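Local atomic coordinates of lysine specific cysteine protease (Porphyromonas gingivalis, PDB entry 3KM5), a protein that cleaves proteins after lysine as a secreted cysteine protease and possible virulence factor, and carries adhesin domains, haemolytic in vitro when isolated, of which K2 is described here. Residues 63-68 against 161-166; 56-61 against 165-170; 6-11 against 171-176. All blocks are in the same frame, centred on the assembly; numbering follows the deposited sequence.

Contact 1 of 3, residues 63-68 against 161-166. With CA (calcium ion), chain C.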
loop_
_atom_site.group_PDB
_atom_site.type_symbol
_atom_site.label_atom_id
_atom_site.label_comp_id
_atom_site.label_asym_id
_atom_site.label_seq_id
_atom_site.Cartn_x
_atom_site.Cartn_y
_atom_site.Cartn_z
ATOM N N LEU A 63 -8.838 11.601 6.841
ATOM C CA LEU A 63 -9.222 11.249 5.460
ATOM C C LEU A 63 -10.120 10.023 5.449
ATOM O O LEU A 63 -10.101 9.239 6.410
ATOM C CB LEU A 63 -7.979 10.957 4.615
ATOM C CG LEU A 63 -6.942 12.062 4.584
ATOM C CD1 LEU A 63 -5.603 11.629 3.954
ATOM C CD2 LEU A 63 -7.496 13.306 3.899
ATOM N N ASN A 64 -10.857 9.866 4.354
ATOM C CA ASN A 64 -11.765 8.771 4.059
ATOM C C ASN A 64 -11.363 8.157 2.701
ATOM O O ASN A 64 -11.997 8.394 1.658
ATOM C CB ASN A 64 -13.214 9.266 4.006
ATOM C CG ASN A 64 -13.810 9.487 5.380
ATOM O OD1 ASN A 64 -13.408 10.401 6.114
ATOM N ND2 ASN A 64 -14.792 8.645 5.734
ATOM N N PRO A 65 -10.238 7.424 2.702
ATOM C CA PRO A 65 -9.720 6.999 1.409
ATOM C C PRO A 65 -10.524 5.939 0.669
ATOM O O PRO A 65 -11.241 5.134 1.263
ATOM C CB PRO A 65 -8.355 6.392 1.779
ATOM C CG PRO A 65 -8.531 5.946 3.204
ATOM C CD PRO A 65 -9.321 7.052 3.789
ATOM N N ASP A 66 -10.393 5.966 -0.640
ATOM C CA ASP A 66 -10.723 4.848 -1.519
ATOM C C ASP A 66 -9.731 4.896 -2.675
ATOM O O ASP A 66 -10.024 5.403 -3.766
ATOM C CB ASP A 66 -12.190 4.883 -1.965
ATOM C CG ASP A 66 -12.596 3.619 -2.730
ATOM O OD1 ASP A 66 -11.761 2.713 -2.851
ATOM O OD2 ASP A 66 -13.714 3.553 -3.299
ATOM N N ASN A 67 -8.526 4.430 -2.367
ATOM C CA ASN A 67 -7.377 4.617 -3.221
ATOM C C ASN A 67 -6.923 3.281 -3.787
ATOM O O ASN A 67 -6.680 2.322 -3.041
ATOM C CB ASN A 67 -6.194 5.222 -2.438
ATOM C CG ASN A 67 -6.507 6.537 -1.781
ATOM O OD1 ASN A 67 -7.320 7.305 -2.276
ATOM N ND2 ASN A 67 -5.782 6.843 -0.706
ATOM N N TYR A 68 -6.824 3.189 -5.117
ATOM C CA TYR A 68 -6.341 1.975 -5.797
ATOM C C TYR A 68 -4.916 2.127 -6.313
ATOM O O TYR A 68 -4.576 3.110 -6.960
ATOM C CB TYR A 68 -7.245 1.646 -7.006
ATOM C CG TYR A 68 -8.691 1.258 -6.746
ATOM C CD1 TYR A 68 -9.153 -0.031 -7.052
ATOM C CD2 TYR A 68 -9.583 2.184 -6.326
ATOM C CE1 TYR A 68 -10.469 -0.379 -6.887
ATOM C CE2 TYR A 68 -10.928 1.835 -6.151
ATOM C CZ TYR A 68 -11.341 0.564 -6.440
ATOM O OH TYR A 68 -12.694 0.263 -6.260
ATOM N N TYR A 161 -9.295 1.455 1.732
ATOM C CA TYR A 161 -10.662 1.936 1.747
ATOM C C TYR A 161 -11.371 1.464 2.980
ATOM O O TYR A 161 -10.830 0.691 3.747
ATOM C CB TYR A 161 -11.400 1.484 0.478
ATOM C CG TYR A 161 -12.030 0.109 0.488
ATOM C CD1 TYR A 161 -13.385 -0.030 0.239
ATOM C CD2 TYR A 161 -11.289 -1.042 0.716
ATOM C CE1 TYR A 161 -13.983 -1.252 0.256
ATOM C CE2 TYR A 161 -11.881 -2.257 0.705
ATOM C CZ TYR A 161 -13.233 -2.369 0.484
ATOM O OH TYR A 161 -13.872 -3.608 0.466
ATOM N N ASN A 162 -12.601 1.947 3.166
ATOM C CA ASN A 162 -13.446 1.465 4.271
ATOM C C ASN A 162 -12.811 1.719 5.640
ATOM O O ASN A 162 -12.919 0.883 6.540
ATOM C CB ASN A 162 -13.812 -0.029 4.104
ATOM C CG ASN A 162 -15.085 -0.249 3.349
ATOM O OD1 ASN A 162 -15.615 0.654 2.681
ATOM N ND2 ASN A 162 -15.600 -1.472 3.442
ATOM N N CYS A 163 -12.175 2.885 5.804
ATOM C CA CYS A 163 -11.535 3.278 7.065
ATOM C C CYS A 163 -11.348 4.797 7.047
ATOM O O CYS A 163 -11.415 5.435 6.005
ATOM C CB CYS A 163 -10.193 2.570 7.308
ATOM S SG CYS A 163 -8.925 2.912 6.069
ATOM N N SER A 164 -11.140 5.363 8.221
ATOM C CA SER A 164 -10.945 6.811 8.340
ATOM C C SER A 164 -10.168 7.161 9.604
ATOM O O SER A 164 -10.398 6.565 10.666
ATOM C CB SER A 164 -12.298 7.536 8.343
ATOM O OG SER A 164 -12.143 8.943 8.518
ATOM N N ASP A 165 -9.267 8.135 9.486
ATOM C CA ASP A 165 -8.642 8.775 10.654
ATOM C C ASP A 165 -7.886 7.775 11.517
ATOM O O ASP A 165 -7.941 7.809 12.751
ATOM C CB ASP A 165 -9.721 9.508 11.481
ATOM C CG ASP A 165 -9.163 10.607 12.370
ATOM O OD1 ASP A 165 -8.040 11.101 12.147
ATOM O OD2 ASP A 165 -9.895 11.009 13.295
ATOM N N LEU A 166 -7.156 6.868 10.869
ATOM C CA LEU A 166 -6.211 6.007 11.583
ATOM C C LEU A 166 -4.842 6.622 11.284
ATOM O O LEU A 166 -4.529 7.714 11.785
ATOM C CB LEU A 166 -6.389 4.518 11.209
ATOM C CG LEU A 166 -7.527 3.697 11.893
ATOM C CD1 LEU A 166 -7.383 3.721 13.418
ATOM C CD2 LEU A 166 -8.918 4.132 11.539
HETATM CA CA CA C . -8.092 9.595 -2.068
HETATM O O HOH W 1 -12.169 11.547 8.577
HETATM O O HOH W 2 -15.390 9.573 8.641
HETATM O O HOH W 3 -12.683 5.251 3.576
HETATM O O HOH W 4 -14.229 3.823 1.281
HETATM O O HOH W 5 -7.851 9.467 0.362
#

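Contact 2 of 3, residues 56-61 against 165-170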
loop_
_atom_site.group_PDB
_atom_site.type_symbol
_atom_site.label_atom_id
_atom_site.label_comp_id
_atom_site.label_asym_id
_atom_site.label_seq_id
_atom_site.Cartn_x
_atom_site.Cartn_y
_atom_site.Cartn_z
ATOM N N PHE A 56 -2.647 7.117 3.028
ATOM C CA PHE A 56 -2.981 7.662 4.346
ATOM C C PHE A 56 -4.497 7.724 4.627
ATOM O O PHE A 56 -5.315 8.080 3.760
ATOM C CB PHE A 56 -2.357 9.066 4.494
ATOM C CG PHE A 56 -0.870 9.023 4.568
ATOM C CD1 PHE A 56 -0.223 9.021 5.783
ATOM C CD2 PHE A 56 -0.102 8.900 3.426
ATOM C CE1 PHE A 56 1.136 8.969 5.857
ATOM C CE2 PHE A 56 1.265 8.846 3.478
ATOM C CZ PHE A 56 1.902 8.858 4.706
ATOM N N SER A 57 -4.893 7.423 5.867
ATOM C CA SER A 57 -6.225 7.797 6.364
ATOM C C SER A 57 -6.116 8.961 7.352
ATOM O O SER A 57 -7.167 9.432 7.822
ATOM C CB SER A 57 -6.948 6.623 6.982
ATOM O OG SER A 57 -6.312 6.156 8.137
ATOM N N TRP A 58 -4.896 9.388 7.687
ATOM C CA TRP A 58 -4.622 10.673 8.379
ATOM C C TRP A 58 -3.297 11.172 7.852
ATOM O O TRP A 58 -2.289 10.460 7.941
ATOM C CB TRP A 58 -4.515 10.533 9.905
ATOM C CG TRP A 58 -4.342 11.882 10.589
ATOM C CD1 TRP A 58 -5.347 12.711 11.041
ATOM C CD2 TRP A 58 -3.116 12.574 10.825
ATOM N NE1 TRP A 58 -4.803 13.860 11.571
ATOM C CE2 TRP A 58 -3.442 13.809 11.447
ATOM C CE3 TRP A 58 -1.771 12.275 10.588
ATOM C CZ2 TRP A 58 -2.466 14.736 11.831
ATOM C CZ3 TRP A 58 -0.802 13.192 10.971
ATOM C CH2 TRP A 58 -1.155 14.413 11.581
ATOM N N ASN A 59 -3.253 12.419 7.388
ATOM C CA ASN A 59 -2.001 13.022 6.917
ATOM C C ASN A 59 -2.128 14.535 7.083
ATOM O O ASN A 59 -2.474 15.244 6.148
ATOM C CB ASN A 59 -1.720 12.634 5.456
ATOM C CG ASN A 59 -0.431 13.227 4.916
ATOM O OD1 ASN A 59 0.463 13.594 5.672
ATOM N ND2 ASN A 59 -0.320 13.287 3.603
ATOM N N GLY A 60 -1.882 15.003 8.302
ATOM C CA GLY A 60 -2.120 16.403 8.660
ATOM C C GLY A 60 -3.590 16.698 8.926
ATOM O O GLY A 60 -3.919 17.708 9.546
ATOM N N MET A 61 -4.451 15.801 8.444
ATOM C CA MET A 61 -5.894 15.880 8.640
ATOM C C MET A 61 -6.490 14.496 8.392
ATOM O O MET A 61 -5.863 13.636 7.774
ATOM C CB MET A 61 -6.544 16.935 7.730
ATOM C CG MET A 61 -6.582 16.621 6.225
ATOM S SD MET A 61 -7.720 17.715 5.330
ATOM C CE MET A 61 -7.795 16.989 3.697
ATOM N N ASP A 165 -9.267 8.135 9.486
ATOM C CA ASP A 165 -8.642 8.775 10.654
ATOM C C ASP A 165 -7.886 7.775 11.517
ATOM O O ASP A 165 -7.941 7.809 12.751
ATOM C CB ASP A 165 -9.721 9.508 11.481
ATOM C CG ASP A 165 -9.163 10.607 12.370
ATOM O OD1 ASP A 165 -8.040 11.101 12.147
ATOM O OD2 ASP A 165 -9.895 11.009 13.295
ATOM N N LEU A 166 -7.156 6.868 10.869
ATOM C CA LEU A 166 -6.211 6.007 11.583
ATOM C C LEU A 166 -4.842 6.622 11.284
ATOM O O LEU A 166 -4.529 7.714 11.785
ATOM C CB LEU A 166 -6.389 4.518 11.209
ATOM C CG LEU A 166 -7.527 3.697 11.893
ATOM C CD1 LEU A 166 -7.383 3.721 13.418
ATOM C CD2 LEU A 166 -8.918 4.132 11.539
ATOM N N ASN A 167 -4.023 6.005 10.421
ATOM C CA ASN A 167 -2.831 6.733 9.953
ATOM C C ASN A 167 -2.440 6.387 8.518
ATOM O O ASN A 167 -2.703 7.182 7.625
ATOM C CB ASN A 167 -1.680 6.631 10.973
ATOM C CG ASN A 167 -0.579 7.692 10.812
ATOM O OD1 ASN A 167 0.401 7.685 11.589
ATOM N ND2 ASN A 167 -0.713 8.604 9.843
ATOM N N TYR A 168 -1.821 5.231 8.316
ATOM C CA TYR A 168 -1.301 4.883 6.979
ATOM C C TYR A 168 -1.289 3.374 6.856
ATOM O O TYR A 168 -1.327 2.616 7.849
ATOM C CB TYR A 168 0.124 5.436 6.709
ATOM C CG TYR A 168 1.132 5.024 7.731
ATOM C CD1 TYR A 168 1.642 3.751 7.722
ATOM C CD2 TYR A 168 1.544 5.883 8.752
ATOM C CE1 TYR A 168 2.524 3.324 8.627
ATOM C CE2 TYR A 168 2.469 5.460 9.690
ATOM C CZ TYR A 168 2.954 4.167 9.637
ATOM O OH TYR A 168 3.843 3.678 10.569
ATOM N N ILE A 169 -1.263 2.943 5.588
ATOM C CA ILE A 169 -0.763 1.613 5.223
ATOM C C ILE A 169 0.409 1.772 4.266
ATOM O O ILE A 169 0.364 2.564 3.315
ATOM C CB ILE A 169 -1.862 0.724 4.668
ATOM C CG1 ILE A 169 -1.310 -0.651 4.322
ATOM C CG2 ILE A 169 -2.578 1.316 3.459
ATOM C CD1 ILE A 169 -2.349 -1.739 4.230
ATOM N N LEU A 170 1.497 1.056 4.556
ATOM C CA LEU A 170 2.647 0.997 3.655
ATOM C C LEU A 170 2.717 -0.403 3.037
ATOM O O LEU A 170 2.405 -1.385 3.739
ATOM C CB LEU A 170 3.945 1.222 4.418
ATOM C CG LEU A 170 3.966 2.413 5.360
ATOM C CD1 LEU A 170 5.309 2.507 6.108
ATOM C CD2 LEU A 170 3.665 3.690 4.610
#

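Contact 3 of 3, residues 6-11 against 171-176. With CA (calcium ion), chain D; SO4 (sulfate ion), chain E.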
loop_
_atom_site.group_PDB
_atom_site.type_symbol
_atom_site.label_atom_id
_atom_site.label_comp_id
_atom_site.label_asym_id
_atom_site.label_seq_id
_atom_site.Cartn_x
_atom_site.Cartn_y
_atom_site.Cartn_z
ATOM N N THR A 6 9.719 -9.046 -8.264
ATOM C CA THR A 6 9.270 -8.314 -7.093
ATOM C C THR A 6 9.290 -6.820 -7.374
ATOM O O THR A 6 10.194 -6.327 -8.079
ATOM C CB THR A 6 10.178 -8.646 -5.918
ATOM O OG1 THR A 6 10.144 -10.059 -5.689
ATOM C CG2 THR A 6 9.750 -7.905 -4.605
ATOM N N GLU A 7 8.276 -6.126 -6.848
ATOM C CA GLU A 7 8.265 -4.673 -6.803
ATOM C C GLU A 7 8.832 -4.183 -5.490
ATOM O O GLU A 7 8.296 -4.496 -4.427
ATOM C CB GLU A 7 6.851 -4.115 -7.004
ATOM C CG GLU A 7 6.758 -2.608 -6.857
ATOM C CD GLU A 7 7.622 -1.884 -7.865
ATOM O OE1 GLU A 7 7.252 -1.902 -9.060
ATOM O OE2 GLU A 7 8.664 -1.317 -7.473
ATOM N N THR A 8 9.966 -3.483 -5.552
ATOM C CA THR A 8 10.651 -3.001 -4.356
ATOM C C THR A 8 10.422 -1.534 -4.122
ATOM O O THR A 8 10.807 -1.035 -3.075
ATOM C CB THR A 8 12.165 -3.215 -4.451
ATOM O OG1 THR A 8 12.690 -2.388 -5.502
ATOM C CG2 THR A 8 12.474 -4.695 -4.664
ATOM N N PHE A 9 9.899 -0.837 -5.126
ATOM C CA PHE A 9 9.769 0.619 -5.126
ATOM C C PHE A 9 11.075 1.386 -5.126
ATOM O O PHE A 9 11.064 2.595 -5.096
ATOM C CB PHE A 9 8.835 1.118 -4.014
ATOM C CG PHE A 9 7.459 0.518 -4.120
ATOM C CD1 PHE A 9 6.645 0.861 -5.191
ATOM C CD2 PHE A 9 7.057 -0.491 -3.259
ATOM C CE1 PHE A 9 5.408 0.249 -5.384
ATOM C CE2 PHE A 9 5.807 -1.097 -3.449
ATOM C CZ PHE A 9 4.997 -0.730 -4.496
ATOM N N GLU A 10 12.199 0.680 -5.262
ATOM C CA GLU A 10 13.489 1.340 -5.214
ATOM C C GLU A 10 13.733 2.188 -6.460
ATOM O O GLU A 10 14.423 3.218 -6.357
ATOM C CB GLU A 10 14.611 0.330 -4.986
ATOM C CG GLU A 10 14.428 -0.457 -3.698
ATOM C CD GLU A 10 14.297 0.409 -2.477
ATOM O OE1 GLU A 10 15.169 1.280 -2.226
ATOM O OE2 GLU A 10 13.316 0.207 -1.696
ATOM N N SER A 11 13.132 1.796 -7.590
ATOM C CA SER A 11 13.190 2.602 -8.826
ATOM C C SER A 11 12.178 3.757 -8.911
ATOM O O SER A 11 12.163 4.501 -9.908
ATOM C CB SER A 11 13.035 1.718 -10.056
ATOM O OG SER A 11 11.673 1.375 -10.250
ATOM N N LEU A 171 3.230 -0.514 1.800
ATOM C CA LEU A 171 3.508 -1.799 1.171
ATOM C C LEU A 171 4.922 -1.797 0.664
ATOM O O LEU A 171 5.432 -0.762 0.258
ATOM C CB LEU A 171 2.573 -2.124 -0.009
ATOM C CG LEU A 171 1.093 -2.020 0.279
ATOM C CD1 LEU A 171 0.268 -2.051 -1.003
ATOM C CD2 LEU A 171 0.650 -3.164 1.180
ATOM N N ASP A 172 5.539 -2.968 0.675
ATOM C CA ASP A 172 6.874 -3.112 0.074
ATOM C C ASP A 172 7.075 -4.571 -0.327
ATOM O O ASP A 172 6.396 -5.461 0.134
ATOM C CB ASP A 172 7.906 -2.632 1.092
ATOM C CG ASP A 172 9.262 -2.267 0.473
ATOM O OD1 ASP A 172 9.375 -2.249 -0.763
ATOM O OD2 ASP A 172 10.162 -1.914 1.268
ATOM N N ASP A 173 8.030 -4.779 -1.227
ATOM C CA ASP A 173 8.490 -6.105 -1.601
ATOM C C ASP A 173 7.329 -6.995 -2.044
ATOM O O ASP A 173 7.103 -8.118 -1.552
ATOM C CB ASP A 173 9.357 -6.729 -0.472
ATOM C CG ASP A 173 10.704 -6.057 -0.358
ATOM O OD1 ASP A 173 11.210 -5.571 -1.383
ATOM O OD2 ASP A 173 11.231 -5.903 0.770
ATOM N N ILE A 174 6.612 -6.494 -3.037
ATOM C CA ILE A 174 5.465 -7.182 -3.598
ATOM C C ILE A 174 5.905 -8.160 -4.706
ATOM O O ILE A 174 6.296 -7.723 -5.813
ATOM C CB ILE A 174 4.427 -6.181 -4.198
ATOM C CG1 ILE A 174 4.077 -5.093 -3.176
ATOM C CG2 ILE A 174 3.221 -6.939 -4.729
ATOM C CD1 ILE A 174 3.306 -3.954 -3.792
ATOM N N GLN A 175 5.865 -9.455 -4.396
ATOM C CA GLN A 175 6.435 -10.508 -5.240
ATOM C C GLN A 175 5.319 -11.229 -5.947
ATOM O O GLN A 175 4.389 -11.707 -5.308
ATOM C CB GLN A 175 7.206 -11.486 -4.390
ATOM C CG GLN A 175 7.797 -12.632 -5.181
ATOM C CD GLN A 175 8.430 -13.649 -4.315
ATOM O OE1 GLN A 175 9.657 -13.710 -4.214
ATOM N NE2 GLN A 175 7.605 -14.458 -3.661
ATOM N N PHE A 176 5.396 -11.298 -7.268
ATOM C CA PHE A 176 4.464 -12.043 -8.088
ATOM C C PHE A 176 5.061 -13.385 -8.487
ATOM O O PHE A 176 6.151 -13.417 -9.087
ATOM C CB PHE A 176 4.140 -11.238 -9.345
ATOM C CG PHE A 176 3.409 -9.967 -9.059
ATOM C CD1 PHE A 176 2.020 -9.934 -8.991
ATOM C CD2 PHE A 176 4.114 -8.808 -8.799
ATOM C CE1 PHE A 176 1.355 -8.752 -8.695
ATOM C CE2 PHE A 176 3.456 -7.628 -8.508
ATOM C CZ PHE A 176 2.088 -7.598 -8.455
HETATM CA CA CA D . 11.588 -1.125 -0.774
HETATM S S SO4 E . 11.687 -1.564 -8.753
HETATM O O1 SO4 E . 13.114 -1.606 -9.107
HETATM O O2 SO4 E . 10.852 -1.703 -9.969
HETATM O O3 SO4 E . 11.432 -0.302 -8.103
HETATM O O4 SO4 E . 11.300 -2.709 -7.932
HETATM O O HOH W 6 11.800 -11.541 -4.185
HETATM O O HOH W 7 12.452 -3.289 -1.160
#

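Contact 1 of 3, residues 63-68 against 161-166
The carbonyl oxygen of Leu63 meets Ser164 and Asp165. Ser164 OG lies 2.9 Å from Leu63 O, and its proton may go to this oxygen or to another acceptor. Ser164 was modelled in two conformers, so the hydroxyl contacts given here hold for one of them and are tentative. Ser164 CA also directs its hydrogen at Leu63 O, and Asp165 N adds a weak bond to the same oxygen. The carboxylate of Asp165 has its main partner in Arg126, a salt bridge. Asn64 comes next, and its amide stands next to Ser164. Its OD1 lies 3.1 Å from Ser164 OG. Water 1 joins the same two atoms, donating to Asn64 OD1 at 3.0 Å. A second water accepts from Asn64 ND2 and donates weakly to Ser164 OG. Pro65 borders Cys163 with two ring atoms: CD is 3.5 Å from Cys163 O, and CG touches Cys163 SG.

The touching parts, 63 to 66 and 161 to 165, run antiparallel, 175° apart. They lie where strands 66-70 and 155-161, neighbours in the five-stranded sheet of this jelly-roll domain, give way to loops. Two waters bridge the backbones here. Water 3 donates to Pro65 O and to Cys163 O, 2.7 Å from each. Water 4 accepts from Asn162 N and donates to Pro65 O. The same carbonyl takes a fairly straight CA-H...O contact from Tyr161, with CA 3.3 Å from Pro65 O.

Asp66 and Tyr161 run alongside each other in one direction, carboxylate and ring 32° apart. Asp66 OD1 reaches Tyr161 CB at 3.6 Å, while its charge is paired with Arg159. Tyr161 OH is bonded to Glu114. Asn67 OD1 turns to a calcium ion, 2.4 Å away, whose other protein ligands are Asp25, Asp27, Asp29 and Gln31.

Contact 2 of 3, residues 56-61 against 165-170
Ser57 holds OG between its backbone N and carbonyl carbon (chi1 65°), which brings the hydroxyl oxygen to Leu166 N. Trp58 CG is anti to its backbone N (chi1 -176°); of the indole, CD1 lies near Asp165 OD1 and CE3 near Asn167 ND2. Leu166 N donates to Ser57 OG over 2.9 Å; Asp93 is the second partner of this oxygen. Asp165 N is bonded to Ser57 O at 3.0 Å, from above the carbonyl plane. Asn167 O accepts two backbone N-H groups, Ser57 N at 2.8 Å and Trp58 N at 3.1 Å. The first donor lies well above the carbonyl plane, the second closer to it.

This double grip lies just beyond the antiparallel, non-hydrogen-bonded pair Phe56 and Tyr168, where strands 51-56 and 168-177 adjoin in one sheet of the jelly roll. On the face these two residues share, Tyr168 CB sits over the Phe56 ring, 4.1 Å from its centroid, a CH-pi contact. The Tyr168 hydroxyl is bonded to Ser140, and the side chain packs on Pro138 of a cleavage site.

Asp165 OD1 lies 3.3 Å from Trp58 CD1, and its salt-bridge partner Arg126 makes a cation-pi contact with the indole. Asn167 ND2 approaches the indole at its edge near CE3, the amide turned 74° from the ring. It donates weakly to Trp58 O and also bonds to Phe127 O, while Asn167 OD1 accepts from Asn87.

Contact 3 of 3, residues 6-11 against 171-176
Phe9 and Asp172 run antiparallel past one another, ring and carboxylate planes 40° apart. Asp172 OD1 lies near the plane of the ring, at its edge by CD2. Ile174 also comes to the ring edge, with CD1 3.7 Å from Phe9 CZ. Glu7 CG lies over one ring face, toward the rim, and the side chain bends at chi2 (60°). That bend carries CD back toward the turn, and Glu7 OE2 accepts Phe9 N through its anti lone pair.

The backbone of strand 5-7 pairs antiparallel with strand 168-177. Glu7 N donates almost straight to Ile174 O at 2.7 Å, and Ile174 N returns a bond to Glu7 O. Asp173 and Ile174 both face Glu7, a G1 beta bulge. On the face that carries Thr6 and Gln175 these two cross obliquely. Thr6 OG1 is 3.5 Å from Gln175 CB, and a water links the two polar ends.

Past the strand, Thr8 OG1 accepts Glu10 N in an ST turn. A sulfate, probably from the crystallisation liquor, takes bonds from Thr8 N, Thr8 OG1 and Ser11 N.

The calcium ion joins the segments. Thr8 O and Glu10 OE2 each bind it at 2.4 Å, and Asp172 grips it with both oxygens, OD1 at 2.5 Å and OD2 at 2.6 Å. A water held by Asp173 OD1, Gly48 O and Asn51 O complete the site. Thr8 O and Asp172 OD1 are only 3.0 Å apart without a bond. The metal lets these oxygens sit together and probably offsets the repulsion between the two carboxylates.

How the contacts relate
Contacts 1 and 2 lie side by side, centres about 8 Å apart. They share Asp165 and Leu166, and Leu63 N probably donates to Ser57 O between them. Contact 3 lies on the opposite side of the chain's centre, about 21 Å from contact 2 and 22 Å from contact 1, centre to centre. Residues 165-170 and 171-176 follow each other on strand 168-177, so contacts 2 and 3 sit in one sheet. Contact 1 reaches strand 66-70 of the other. Contact 3 closes the chain's beginning onto its last strand, with both other contacts nested inside. Contacts 1 and 3 hold ligands of different calcium ions, which probably steady loops beside different sheets.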